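Local structure of beta-galactosidase (Bacillus circulans subsp. alkalophilus, 3TTS) at residues 213-218 with 413-418; 404-409 with 461-466; 470-475 with 504-509. The protein hydrolyses beta-galactosides to release terminal galactose units, probably through its TIM-barrel domain, and assembles as a trimer. All coordinates share one frame; numbering follows the deposited sequence.

Contact 1 (213-218 with 413-418); sequences NFQGIS and LSSGPS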
ATOM      1  N   ASN A 213      12.034 -11.248  12.063  1.00 24.95           N
ATOM      2  CA  ASN A 213      12.232 -12.614  12.531  1.00 23.64           C
ATOM      3  C   ASN A 213      12.996 -12.674  13.852  1.00 25.82           C
ATOM      4  O   ASN A 213      12.867 -13.636  14.617  1.00 18.86           O
ATOM      5  CB  ASN A 213      13.005 -13.416  11.484  1.00 24.39           C
ATOM      6  CG  ASN A 213      12.303 -13.454  10.143  1.00 29.50           C
ATOM      7  OD1 ASN A 213      11.093 -13.674  10.069  1.00 30.40           O
ATOM      8  ND2 ASN A 213      13.059 -13.232   9.072  1.00 26.66           N
ATOM      9  N   PHE A 214      13.821 -11.657  14.104  1.00 24.78           N
ATOM     10  CA  PHE A 214      14.763 -11.715  15.224  1.00 23.65           C
ATOM     11  C   PHE A 214      14.784 -10.396  15.991  1.00 24.14           C
ATOM     12  O   PHE A 214      15.628  -9.521  15.755  1.00 24.65           O
ATOM     13  CB  PHE A 214      16.170 -12.108  14.733  1.00 20.11           C
ATOM     14  CG  PHE A 214      16.492 -13.572  14.901  1.00 27.01           C
ATOM     15  CD1 PHE A 214      16.129 -14.500  13.925  1.00 25.96           C
ATOM     16  CD2 PHE A 214      17.167 -14.027  16.034  1.00 22.95           C
ATOM     17  CE1 PHE A 214      16.431 -15.863  14.089  1.00 25.87           C
ATOM     18  CE2 PHE A 214      17.470 -15.388  16.203  1.00 22.47           C
ATOM     19  CZ  PHE A 214      17.107 -16.303  15.231  1.00 21.99           C
ATOM     20  N   GLN A 215      13.839 -10.257  16.910  1.00 25.74           N
ATOM     21  CA  GLN A 215      13.659  -9.020  17.655  1.00 24.31           C
ATOM     22  C   GLN A 215      14.928  -8.599  18.386  1.00 19.86           C
ATOM     23  O   GLN A 215      15.186  -7.419  18.534  1.00 17.96           O
ATOM     24  CB  GLN A 215      12.522  -9.197  18.647  1.00 21.58           C
ATOM     25  CG  GLN A 215      11.710 -10.438  18.354  1.00 30.62           C
ATOM     26  CD  GLN A 215      10.556 -10.161  17.440  1.00 26.55           C
ATOM     27  OE1 GLN A 215      10.190 -10.985  16.615  1.00 28.92           O
ATOM     28  NE2 GLN A 215       9.961  -8.989  17.592  1.00 33.64           N
ATOM     29  N   GLY A 216      15.713  -9.569  18.848  1.00 24.50           N
ATOM     30  CA  GLY A 216      16.969  -9.268  19.517  1.00 22.18           C
ATOM     31  C   GLY A 216      17.895  -8.426  18.642  1.00 22.45           C
ATOM     32  O   GLY A 216      18.418  -7.395  19.075  1.00 17.78           O
ATOM     33  N   ILE A 217      18.079  -8.873  17.402  1.00 20.58           N
ATOM     34  CA  ILE A 217      18.935  -8.199  16.438  1.00 18.80           C
ATOM     35  C   ILE A 217      18.344  -6.844  16.103  1.00 17.65           C
ATOM     36  O   ILE A 217      19.046  -5.846  16.048  1.00 18.03           O
ATOM     37  CB  ILE A 217      19.069  -9.035  15.139  1.00 19.19           C
ATOM     38  CG1 ILE A 217      19.347 -10.506  15.485  1.00 19.43           C
ATOM     39  CG2 ILE A 217      20.152  -8.464  14.244  1.00 14.76           C
ATOM     40  CD1 ILE A 217      19.777 -11.378  14.293  1.00 19.99           C
ATOM     41  N   SER A 218      17.037  -6.811  15.901  1.00 17.37           N
ATOM     42  CA  SER A 218      16.375  -5.595  15.470  1.00 17.40           C
ATOM     43  C   SER A 218      16.424  -4.555  16.571  1.00 19.53           C
ATOM     44  O   SER A 218      16.615  -3.359  16.316  1.00 17.50           O
ATOM     45  CB  SER A 218      14.929  -5.890  15.079  1.00 18.57           C
ATOM     46  OG  SER A 218      14.889  -6.684  13.902  1.00 17.69           O
ATOM     47  N   LEU A 413       8.270  -4.163  17.529  1.00 19.27           N
ATOM     48  CA  LEU A 413       8.906  -5.236  16.765  1.00 25.64           C
ATOM     49  C   LEU A 413       8.266  -6.613  16.999  1.00 23.65           C
ATOM     50  O   LEU A 413       8.364  -7.503  16.161  1.00 25.70           O
ATOM     51  CB  LEU A 413      10.402  -5.293  17.094  1.00 20.69           C
ATOM     52  CG  LEU A 413      11.128  -4.064  16.556  1.00 20.16           C
ATOM     53  CD1 LEU A 413      12.443  -3.810  17.285  1.00 19.83           C
ATOM     54  CD2 LEU A 413      11.335  -4.226  15.063  1.00 21.89           C
ATOM     55  N   SER A 414       7.607  -6.770  18.137  1.00 23.35           N
ATOM     56  CA  SER A 414       7.047  -8.055  18.546  1.00 25.10           C
ATOM     57  C   SER A 414       6.037  -8.648  17.558  1.00 25.90           C
ATOM     58  O   SER A 414       5.282  -7.927  16.906  1.00 25.47           O
ATOM     59  CB  SER A 414       6.363  -7.881  19.908  1.00 26.29           C
ATOM     60  OG  SER A 414       6.049  -9.128  20.501  1.00 29.07           O
ATOM     61  N   SER A 415       5.991  -9.970  17.477  1.00 25.24           N
ATOM     62  CA  SER A 415       4.896 -10.618  16.757  1.00 31.41           C
ATOM     63  C   SER A 415       4.283 -11.760  17.553  1.00 31.22           C
ATOM     64  O   SER A 415       4.951 -12.753  17.796  1.00 39.72           O
ATOM     65  CB  SER A 415       5.401 -11.144  15.409  1.00 33.64           C
ATOM     66  OG  SER A 415       6.684 -11.730  15.541  1.00 26.77           O
ATOM     67  N   GLY A 416       3.036 -11.641  18.004  1.00 36.09           N
ATOM     68  CA  GLY A 416       2.274 -10.417  18.065  1.00 26.06           C
ATOM     69  C   GLY A 416       2.385  -9.970  19.507  1.00 27.21           C
ATOM     70  O   GLY A 416       3.472  -9.612  19.939  1.00 32.90           O
ATOM     71  N   PRO A 417       1.305 -10.080  20.296  1.00 28.35           N
ATOM     72  CA  PRO A 417       0.035 -10.791  20.091  1.00 28.88           C
ATOM     73  C   PRO A 417      -1.051 -10.035  19.322  1.00 27.36           C
ATOM     74  O   PRO A 417      -2.026 -10.670  18.900  1.00 26.94           O
ATOM     75  CB  PRO A 417      -0.439 -11.039  21.520  1.00 28.19           C
ATOM     76  CG  PRO A 417       0.070  -9.842  22.274  1.00 26.66           C
ATOM     77  CD  PRO A 417       1.382  -9.474  21.641  1.00 26.56           C
ATOM     78  N   SER A 418      -0.904  -8.723  19.146  1.00 27.02           N
ATOM     79  CA  SER A 418      -1.913  -7.944  18.414  1.00 28.73           C
ATOM     80  C   SER A 418      -1.393  -6.651  17.797  1.00 28.40           C
ATOM     81  O   SER A 418      -0.733  -5.854  18.466  1.00 29.92           O
ATOM     82  CB  SER A 418      -3.104  -7.625  19.314  1.00 24.83           C
ATOM     83  OG  SER A 418      -4.060  -6.843  18.627  1.00 26.49           O
TER
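Q215 and L413 meet side chain to backbone: the carboxamide of Q215 reaches across to the carbonyl oxygen of L413, while the L413 side chain turns back toward S218. A near-eclipsed first torsion (chi1 -14°) and a bend at chi2, neither a relaxed value, together lay the Q215 chain toward L413. NE2 of Q215 then lies 2.6 Å from O of L413. The bond is weak, bent to 146° at the hydrogen, and its separation is unusually short, so its exact length is doubtful. NE2 of Q215 also crowds the next residue, 3.2 Å from CA of S414. The other amide arm, OE1 of Q215, faces OG of S415 at 3.7 Å, a loose approach.

On the other flank the contact is apolar. Both L413 methyls bear on CB of S218, CD1 at 3.9 Å and CD2 at 4.0 Å from that atom. The S218 hydroxyl is occupied by E206 and T212, so it is the methylene that meets the leucine.

Within 413-418 the chain is pinned by S414, whose OG donates to O of G416 at 2.7 Å, nearly in line with the carbonyl (169°). This bond spans the cis peptide preceding G416, and a second cis peptide precedes P417. The second subunit packs against the same place: its K356 lies on Q215, and its C354 carbonyl accepts a weak bond from S415 OG.

Chemically, a single weak amide-to-carbonyl bond and a small methyl patch join the start of barrel-domain helix 215-243 to the chain leaving helix 405-413 of the trimerisation domain. The buried L413 carbonyl thereby gains a side-chain donor from the other domain, right beside a subunit interface.

Contact 2 (404-409 with 461-466); sequences DWENRW and MYMVKP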
ATOM      1  N   ASP A 404       8.986   4.541  27.849  1.00 23.92           N
ATOM      2  CA  ASP A 404      10.345   4.073  27.565  1.00 23.74           C
ATOM      3  C   ASP A 404      10.577   3.697  26.107  1.00 22.35           C
ATOM      4  O   ASP A 404       9.795   2.942  25.527  1.00 24.15           O
ATOM      5  CB  ASP A 404      10.707   2.901  28.468  1.00 21.04           C
ATOM      6  CG  ASP A 404      12.186   2.595  28.443  1.00 26.19           C
ATOM      7  OD1 ASP A 404      12.593   1.668  27.703  1.00 27.11           O
ATOM      8  OD2 ASP A 404      12.944   3.291  29.155  1.00 25.36           O
ATOM      9  N   TRP A 405      11.651   4.209  25.510  1.00 18.85           N
ATOM     10  CA  TRP A 405      11.912   3.897  24.096  1.00 25.09           C
ATOM     11  C   TRP A 405      12.277   2.425  23.816  1.00 20.28           C
ATOM     12  O   TRP A 405      11.815   1.855  22.832  1.00 21.02           O
ATOM     13  CB  TRP A 405      12.933   4.863  23.465  1.00 22.36           C
ATOM     14  CG  TRP A 405      12.287   6.092  22.871  1.00 19.66           C
ATOM     15  CD1 TRP A 405      11.740   6.202  21.630  1.00 19.68           C
ATOM     16  CD2 TRP A 405      12.112   7.371  23.504  1.00 19.45           C
ATOM     17  NE1 TRP A 405      11.226   7.464  21.448  1.00 20.81           N
ATOM     18  CE2 TRP A 405      11.444   8.204  22.580  1.00 18.59           C
ATOM     19  CE3 TRP A 405      12.449   7.892  24.764  1.00 16.82           C
ATOM     20  CZ2 TRP A 405      11.102   9.527  22.873  1.00 18.54           C
ATOM     21  CZ3 TRP A 405      12.119   9.210  25.051  1.00 18.22           C
ATOM     22  CH2 TRP A 405      11.447  10.014  24.107  1.00 16.11           C
ATOM     23  N   GLU A 406      13.092   1.812  24.672  1.00 19.73           N
ATOM     24  CA  GLU A 406      13.487   0.421  24.443  1.00 19.78           C
ATOM     25  C   GLU A 406      12.267  -0.489  24.588  1.00 23.33           C
ATOM     26  O   GLU A 406      12.041  -1.389  23.771  1.00 21.05           O
ATOM     27  CB  GLU A 406      14.623   0.002  25.375  1.00 18.92           C
ATOM     28  CG  GLU A 406      15.857   0.893  25.230  1.00 25.85           C
ATOM     29  CD  GLU A 406      17.113   0.351  25.925  1.00 27.59           C
ATOM     30  OE1 GLU A 406      17.010  -0.430  26.890  1.00 37.68           O
ATOM     31  OE2 GLU A 406      18.223   0.714  25.495  1.00 32.74           O
ATOM     32  N   ASN A 407      11.467  -0.223  25.618  1.00 19.54           N
ATOM     33  CA  ASN A 407      10.178  -0.878  25.773  1.00 21.67           C
ATOM     34  C   ASN A 407       9.345  -0.714  24.500  1.00 22.59           C
ATOM     35  O   ASN A 407       8.727  -1.672  24.017  1.00 18.78           O
ATOM     36  CB  ASN A 407       9.419  -0.298  26.976  1.00 18.27           C
ATOM     37  CG  ASN A 407       8.140  -1.049  27.270  1.00 20.69           C
ATOM     38  OD1 ASN A 407       8.122  -2.279  27.310  1.00 22.52           O
ATOM     39  ND2 ASN A 407       7.053  -0.313  27.447  1.00 22.37           N
ATOM     40  N   ARG A 408       9.342   0.505  23.956  1.00 20.04           N
ATOM     41  CA  ARG A 408       8.554   0.799  22.764  1.00 20.00           C
ATOM     42  C   ARG A 408       9.074   0.039  21.546  1.00 20.69           C
ATOM     43  O   ARG A 408       8.293  -0.537  20.791  1.00 21.71           O
ATOM     44  CB  ARG A 408       8.540   2.293  22.477  1.00 18.75           C
ATOM     45  CG  ARG A 408       7.830   2.647  21.201  1.00 19.89           C
ATOM     46  CD  ARG A 408       7.647   4.158  21.089  1.00 23.76           C
ATOM     47  NE  ARG A 408       6.881   4.522  19.904  1.00 20.44           N
ATOM     48  CZ  ARG A 408       6.691   5.770  19.500  1.00 26.32           C
ATOM     49  NH1 ARG A 408       7.203   6.780  20.196  1.00 22.57           N
ATOM     50  NH2 ARG A 408       5.982   6.006  18.405  1.00 29.33           N
ATOM     51  N   TRP A 409      10.389   0.037  21.356  1.00 16.45           N
ATOM     52  CA  TRP A 409      10.979  -0.723  20.258  1.00 22.82           C
ATOM     53  C   TRP A 409      10.576  -2.205  20.325  1.00 25.46           C
ATOM     54  O   TRP A 409      10.175  -2.785  19.309  1.00 19.79           O
ATOM     55  CB  TRP A 409      12.516  -0.576  20.221  1.00 20.59           C
ATOM     56  CG  TRP A 409      12.970   0.820  19.900  1.00 19.52           C
ATOM     57  CD1 TRP A 409      12.261   1.778  19.231  1.00 20.15           C
ATOM     58  CD2 TRP A 409      14.212   1.433  20.279  1.00 17.32           C
ATOM     59  NE1 TRP A 409      12.996   2.940  19.149  1.00 21.42           N
ATOM     60  CE2 TRP A 409      14.193   2.755  19.783  1.00 17.73           C
ATOM     61  CE3 TRP A 409      15.333   0.993  20.982  1.00 17.32           C
ATOM     62  CZ2 TRP A 409      15.254   3.632  19.967  1.00 19.64           C
ATOM     63  CZ3 TRP A 409      16.385   1.868  21.170  1.00 17.65           C
ATOM     64  CH2 TRP A 409      16.341   3.171  20.666  1.00 20.59           C
ATOM     65  N   MET A 461       4.251  -2.129  30.711  1.00 22.33           N
ATOM     66  CA  MET A 461       5.682  -2.174  31.012  1.00 18.25           C
ATOM     67  C   MET A 461       6.196  -3.542  30.615  1.00 22.10           C
ATOM     68  O   MET A 461       6.627  -4.337  31.452  1.00 20.44           O
ATOM     69  CB  MET A 461       5.955  -1.882  32.490  1.00 22.27           C
ATOM     70  CG  MET A 461       7.436  -1.599  32.823  1.00 21.63           C
ATOM     71  SD  MET A 461       8.273  -0.499  31.639  1.00 34.37           S
ATOM     72  CE  MET A 461       7.248   0.975  31.694  1.00 26.08           C
ATOM     73  N   TYR A 462       6.127  -3.791  29.310  1.00 22.68           N
ATOM     74  CA  TYR A 462       6.438  -5.069  28.700  1.00 20.75           C
ATOM     75  C   TYR A 462       7.886  -5.486  28.949  1.00 22.73           C
ATOM     76  O   TYR A 462       8.165  -6.649  29.270  1.00 22.29           O
ATOM     77  CB  TYR A 462       6.092  -5.008  27.202  1.00 22.98           C
ATOM     78  CG  TYR A 462       6.721  -6.062  26.320  1.00 20.94           C
ATOM     79  CD1 TYR A 462       6.148  -7.323  26.183  1.00 18.38           C
ATOM     80  CD2 TYR A 462       7.882  -5.777  25.591  1.00 22.53           C
ATOM     81  CE1 TYR A 462       6.734  -8.299  25.353  1.00 24.74           C
ATOM     82  CE2 TYR A 462       8.480  -6.737  24.773  1.00 23.23           C
ATOM     83  CZ  TYR A 462       7.902  -7.998  24.656  1.00 23.51           C
ATOM     84  OH  TYR A 462       8.493  -8.938  23.843  1.00 22.93           O
ATOM     85  N   MET A 463       8.806  -4.539  28.822  1.00 21.38           N
ATOM     86  CA  MET A 463      10.200  -4.825  29.115  1.00 19.52           C
ATOM     87  C   MET A 463      10.537  -4.296  30.492  1.00 19.82           C
ATOM     88  O   MET A 463      10.210  -3.170  30.828  1.00 25.23           O
ATOM     89  CB  MET A 463      11.119  -4.197  28.070  1.00 22.14           C
ATOM     90  CG  MET A 463      12.596  -4.228  28.462  1.00 23.93           C
ATOM     91  SD  MET A 463      13.635  -3.351  27.293  1.00 24.62           S
ATOM     92  CE  MET A 463      13.500  -4.393  25.830  1.00 17.03           C
ATOM     93  N   VAL A 464      11.190  -5.118  31.291  1.00 23.84           N
ATOM     94  CA  VAL A 464      11.560  -4.733  32.645  1.00 24.70           C
ATOM     95  C   VAL A 464      13.066  -4.821  32.768  1.00 24.11           C
ATOM     96  O   VAL A 464      13.652  -5.879  32.531  1.00 27.88           O
ATOM     97  CB  VAL A 464      10.857  -5.635  33.696  1.00 23.38           C
ATOM     98  CG1 VAL A 464      11.577  -5.583  35.038  1.00 21.42           C
ATOM     99  CG2 VAL A 464       9.406  -5.223  33.838  1.00 23.46           C
ATOM    100  N   LYS A 465      13.678  -3.695  33.122  1.00 24.42           N
ATOM    101  CA  LYS A 465      15.125  -3.527  33.093  1.00 28.10           C
ATOM    102  C   LYS A 465      15.728  -3.729  34.475  1.00 27.13           C
ATOM    103  O   LYS A 465      15.033  -3.608  35.483  1.00 30.00           O
ATOM    104  CB  LYS A 465      15.481  -2.113  32.602  1.00 26.65           C
ATOM    105  CG  LYS A 465      15.057  -1.805  31.181  1.00 32.99           C
ATOM    106  CD  LYS A 465      15.470  -0.389  30.780  1.00 32.99           C
ATOM    107  CE  LYS A 465      14.760   0.070  29.516  1.00 24.33           C
ATOM    108  NZ  LYS A 465      15.193   1.433  29.124  1.00 27.56           N
ATOM    109  N   PRO A 466      17.039  -3.998  34.529  1.00 27.19           N
ATOM    110  CA  PRO A 466      17.712  -4.192  35.820  1.00 31.56           C
ATOM    111  C   PRO A 466      17.418  -3.074  36.820  1.00 29.22           C
ATOM    112  O   PRO A 466      17.511  -1.894  36.481  1.00 36.01           O
ATOM    113  CB  PRO A 466      19.193  -4.200  35.437  1.00 27.17           C
ATOM    114  CG  PRO A 466      19.190  -4.747  34.030  1.00 25.37           C
ATOM    115  CD  PRO A 466      17.970  -4.145  33.394  1.00 27.24           C
TER
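K465 holds its ammonium group between two acids of 404-409. NZ of K465 lies 2.9 Å from OD2 of D404, on the syn side and 19° out of the carboxylate plane, while the bonds to OD1 of D404 and to OE1 of E406 (3.4 Å) are weak. Beside this salt-bridge network, N of M463 donates to OD1 of N407 at 2.8 Å, tilted 34° from the carbonyl plane. The same OD1 lies at the edge of the Y462 ring.

Behind them, the helix start fixes the acid: N of N407 donates to OD1 of D404 (3.0 Å, anti lone pair), making D404 the N-cap of helix 405-413. N407 has CG anti to its own N (chi1 -174°), carrying the amide to the loop, where ND2 also binds the V460 carbonyl. Replacing D404 by an alanine removes the carboxylate, which would probably leave N of N407 without its capping acceptor and K465 with only the weak E406 bond within this contact.

Helix 405-413 follows strand 399-402, and loop 461-466 follows the adjacent parallel strand 455-458. Outward, helix 215-243 covers this pair, with R223 bridging to E406 and L219 touching both M463 and W409.

Contact 3 (470-475 with 504-509); sequences ERVERF and GELRNV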
ATOM      1  N   GLU A 470      12.969  -3.825  41.764  1.00 27.61           N
ATOM      2  CA  GLU A 470      13.353  -3.469  43.115  1.00 31.82           C
ATOM      3  C   GLU A 470      12.967  -2.018  43.449  1.00 36.35           C
ATOM      4  O   GLU A 470      12.555  -1.702  44.567  1.00 33.63           O
ATOM      5  CB  GLU A 470      14.847  -3.695  43.309  1.00 38.43           C
ATOM      6  CG  GLU A 470      15.449  -2.881  44.446  1.00 50.32           C
ATOM      7  CD  GLU A 470      16.529  -3.641  45.190  1.00 64.85           C
ATOM      8  OE1 GLU A 470      16.975  -4.697  44.671  1.00 60.96           O
ATOM      9  OE2 GLU A 470      16.918  -3.184  46.295  1.00 67.64           O
ATOM     10  N   ARG A 471      13.093  -1.138  42.466  1.00 34.01           N
ATOM     11  CA  ARG A 471      12.838   0.277  42.684  1.00 30.67           C
ATOM     12  C   ARG A 471      11.343   0.516  42.924  1.00 29.93           C
ATOM     13  O   ARG A 471      10.962   1.374  43.722  1.00 28.54           O
ATOM     14  CB  ARG A 471      13.369   1.083  41.494  1.00 29.08           C
ATOM     15  CG  ARG A 471      13.767   2.517  41.803  1.00 41.63           C
ATOM     16  CD  ARG A 471      14.743   3.106  40.755  1.00 42.30           C
ATOM     17  NE  ARG A 471      14.355   2.832  39.370  1.00 31.92           N
ATOM     18  CZ  ARG A 471      15.022   2.016  38.555  1.00 40.59           C
ATOM     19  NH1 ARG A 471      16.126   1.404  38.974  1.00 44.76           N
ATOM     20  NH2 ARG A 471      14.596   1.815  37.312  1.00 35.66           N
ATOM     21  N   VAL A 472      10.485  -0.250  42.256  1.00 27.18           N
ATOM     22  CA  VAL A 472       9.057  -0.041  42.451  1.00 27.66           C
ATOM     23  C   VAL A 472       8.544  -0.778  43.682  1.00 31.86           C
ATOM     24  O   VAL A 472       7.577  -0.347  44.308  1.00 29.42           O
ATOM     25  CB  VAL A 472       8.190  -0.337  41.183  1.00 29.70           C
ATOM     26  CG1 VAL A 472       9.053  -0.475  39.944  1.00 29.64           C
ATOM     27  CG2 VAL A 472       7.287  -1.543  41.394  1.00 27.68           C
ATOM     28  N   GLU A 473       9.205  -1.873  44.046  1.00 31.95           N
ATOM     29  CA  GLU A 473       8.886  -2.531  45.307  1.00 31.12           C
ATOM     30  C   GLU A 473       9.133  -1.565  46.467  1.00 30.53           C
ATOM     31  O   GLU A 473       8.293  -1.407  47.364  1.00 30.91           O
ATOM     32  CB  GLU A 473       9.663  -3.842  45.480  1.00 29.09           C
ATOM     33  CG  GLU A 473       9.097  -4.999  44.645  1.00 27.88           C
ATOM     34  CD  GLU A 473       9.583  -6.364  45.109  1.00 36.97           C
ATOM     35  OE1 GLU A 473      10.190  -6.442  46.198  1.00 37.03           O
ATOM     36  OE2 GLU A 473       9.357  -7.366  44.391  1.00 34.95           O
ATOM     37  N   ARG A 474      10.265  -0.885  46.431  1.00 25.98           N
ATOM     38  CA  ARG A 474      10.568   0.055  47.491  1.00 31.03           C
ATOM     39  C   ARG A 474       9.545   1.185  47.467  1.00 33.47           C
ATOM     40  O   ARG A 474       9.047   1.616  48.512  1.00 27.56           O
ATOM     41  CB  ARG A 474      11.994   0.582  47.353  1.00 37.89           C
ATOM     42  CG  ARG A 474      12.424   1.499  48.478  1.00 42.85           C
ATOM     43  CD  ARG A 474      13.940   1.675  48.521  1.00 52.03           C
ATOM     44  NE  ARG A 474      14.362   2.281  49.782  1.00 60.42           N
ATOM     45  CZ  ARG A 474      14.371   1.640  50.949  1.00 63.32           C
ATOM     46  NH1 ARG A 474      13.990   0.373  51.018  1.00 59.27           N
ATOM     47  NH2 ARG A 474      14.760   2.266  52.051  1.00 66.80           N
ATOM     48  N   PHE A 475       9.200   1.640  46.268  1.00 29.70           N
ATOM     49  CA  PHE A 475       8.256   2.739  46.141  1.00 26.17           C
ATOM     50  C   PHE A 475       6.877   2.431  46.745  1.00 29.68           C
ATOM     51  O   PHE A 475       6.311   3.246  47.489  1.00 23.66           O
ATOM     52  CB  PHE A 475       8.096   3.139  44.678  1.00 27.37           C
ATOM     53  CG  PHE A 475       6.915   4.021  44.435  1.00 25.34           C
ATOM     54  CD1 PHE A 475       6.919   5.337  44.869  1.00 23.08           C
ATOM     55  CD2 PHE A 475       5.793   3.532  43.790  1.00 19.57           C
ATOM     56  CE1 PHE A 475       5.823   6.156  44.650  1.00 23.90           C
ATOM     57  CE2 PHE A 475       4.693   4.347  43.580  1.00 22.73           C
ATOM     58  CZ  PHE A 475       4.709   5.654  44.006  1.00 20.29           C
ATOM     59  N   GLY A 504       6.460 -11.929  35.797  1.00 24.41           N
ATOM     60  CA  GLY A 504       7.852 -12.118  36.134  1.00 22.07           C
ATOM     61  C   GLY A 504       8.321 -11.318  37.327  1.00 25.96           C
ATOM     62  O   GLY A 504       7.801 -11.469  38.431  1.00 30.71           O
ATOM     63  N   GLU A 505       9.313 -10.467  37.108  1.00 21.39           N
ATOM     64  CA  GLU A 505       9.892  -9.691  38.192  1.00 25.79           C
ATOM     65  C   GLU A 505       8.849  -8.832  38.921  1.00 27.13           C
ATOM     66  O   GLU A 505       9.074  -8.418  40.047  1.00 27.54           O
ATOM     67  CB  GLU A 505      11.018  -8.816  37.667  1.00 24.14           C
ATOM     68  CG  GLU A 505      12.034  -9.564  36.833  1.00 24.48           C
ATOM     69  CD  GLU A 505      13.188  -8.677  36.438  1.00 32.98           C
ATOM     70  OE1 GLU A 505      13.902  -8.201  37.352  1.00 31.44           O
ATOM     71  OE2 GLU A 505      13.360  -8.433  35.219  1.00 33.42           O
ATOM     72  N   LEU A 506       7.714  -8.572  38.278  1.00 28.47           N
ATOM     73  CA  LEU A 506       6.658  -7.771  38.894  1.00 28.63           C
ATOM     74  C   LEU A 506       5.604  -8.619  39.620  1.00 27.91           C
ATOM     75  O   LEU A 506       4.753  -8.085  40.332  1.00 29.76           O
ATOM     76  CB  LEU A 506       6.015  -6.866  37.846  1.00 26.89           C
ATOM     77  CG  LEU A 506       6.998  -5.820  37.297  1.00 27.33           C
ATOM     78  CD1 LEU A 506       6.407  -5.079  36.112  1.00 22.17           C
ATOM     79  CD2 LEU A 506       7.449  -4.843  38.400  1.00 21.30           C
ATOM     80  N   ARG A 507       5.686  -9.936  39.439  1.00 26.32           N
ATOM     81  CA  ARG A 507       4.743 -10.914  40.011  1.00 32.01           C
ATOM     82  C   ARG A 507       4.533 -10.742  41.521  1.00 28.85           C
ATOM     83  O   ARG A 507       3.420 -10.838  42.017  1.00 31.46           O
ATOM     84  CB  ARG A 507       5.261 -12.322  39.698  1.00 28.84           C
ATOM     85  CG  ARG A 507       4.396 -13.531  40.041  1.00 25.62           C
ATOM     86  CD  ARG A 507       4.946 -14.678  39.184  1.00 37.84           C
ATOM     87  NE  ARG A 507       4.645 -16.036  39.627  1.00 38.81           N
ATOM     88  CZ  ARG A 507       3.429 -16.457  39.921  1.00 34.52           C
ATOM     89  NH1 ARG A 507       2.426 -15.599  39.838  1.00 38.80           N
ATOM     90  NH2 ARG A 507       3.217 -17.711  40.304  1.00 29.76           N
ATOM     91  N   ASN A 508       5.607 -10.480  42.248  1.00 28.43           N
ATOM     92  CA  ASN A 508       5.515 -10.320  43.692  1.00 29.30           C
ATOM     93  C   ASN A 508       4.717  -9.066  44.077  1.00 28.07           C
ATOM     94  O   ASN A 508       3.749  -9.138  44.833  1.00 29.02           O
ATOM     95  CB  ASN A 508       6.925 -10.298  44.302  1.00 25.55           C
ATOM     96  CG  ASN A 508       6.915 -10.134  45.808  1.00 28.80           C
ATOM     97  OD1 ASN A 508       6.127 -10.765  46.510  1.00 35.45           O
ATOM     98  ND2 ASN A 508       7.798  -9.285  46.314  1.00 26.90           N
ATOM     99  N   VAL A 509       5.117  -7.919  43.544  1.00 28.68           N
ATOM    100  CA  VAL A 509       4.511  -6.656  43.935  1.00 26.26           C
ATOM    101  C   VAL A 509       3.076  -6.507  43.400  1.00 27.94           C
ATOM    102  O   VAL A 509       2.256  -5.829  44.016  1.00 24.66           O
ATOM    103  CB  VAL A 509       5.394  -5.448  43.528  1.00 26.84           C
ATOM    104  CG1 VAL A 509       5.466  -5.315  42.013  1.00 24.48           C
ATOM    105  CG2 VAL A 509       4.873  -4.163  44.157  1.00 25.73           C
TER
HETATM  106  O   HOH W   1       7.734  -7.629  42.375  1.00 23.18           O
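E473 and N508 supply the direct polar link between 470-475 and 504-509. ND2 of N508 donates to OE2 of E473 at 3.1 Å along a nearly straight path (N-H...O angle 165°). The acceptor lies close to the amide plane of N508, but the donor sits above the carboxylate, 54° out of its plane, and the two flat groups are turned 65° apart. E473 crosses by an extended chain beyond CG, at about a right angle to the N508 side chain.

Water forms the second kind of link. A single molecule donates to OE2 of E473 at 2.6 Å and to the carbonyl O of E505 at 2.8 Å, and accepts from N of V509 at 2.9 Å.

Apolar packing is the third. V472 CG2 faces CG1 of V509 at 4.2 Å and, more loosely, L506 CD2. CG of E473 joins in, 3.9 Å from CB of V509. F577 of strand 570-577 touches E473, N508 and V509.

Both segments lie in the trimerisation domain, joining helix 468-477, which leads into strand 481-485 of the mixed sheet, to short helix 507-510. The chemistry centres on OE2 of E473, which takes a side-chain donor and a water that relays it to a backbone N-H of helix 507-510. These donors would probably favour the charged carboxylate, while V472 and V509 add a small apolar contact.

Contacts 1, 2 and 3 lie nearly in a row: centres of 1 and 2 lie 13 Å apart, those of 2 and 3 15 Å, and those of 1 and 3 26 Å. Helix 405-413 joins the first two, carrying 404-409 near its start and L413 at its end, and Y462 packs near S414. Contact 3 meets contact 2 through V464, which touches E505 and L506. Along the chain, contacts 1 and 2 alternate their segments, whereas contact 3 follows both. Contact 1 bridges the barrel and trimerisation domains; contacts 2 and 3 lie wholly within the latter, so the series runs from the interdomain junction into the trimerisation domain, which carries the mixed sheet.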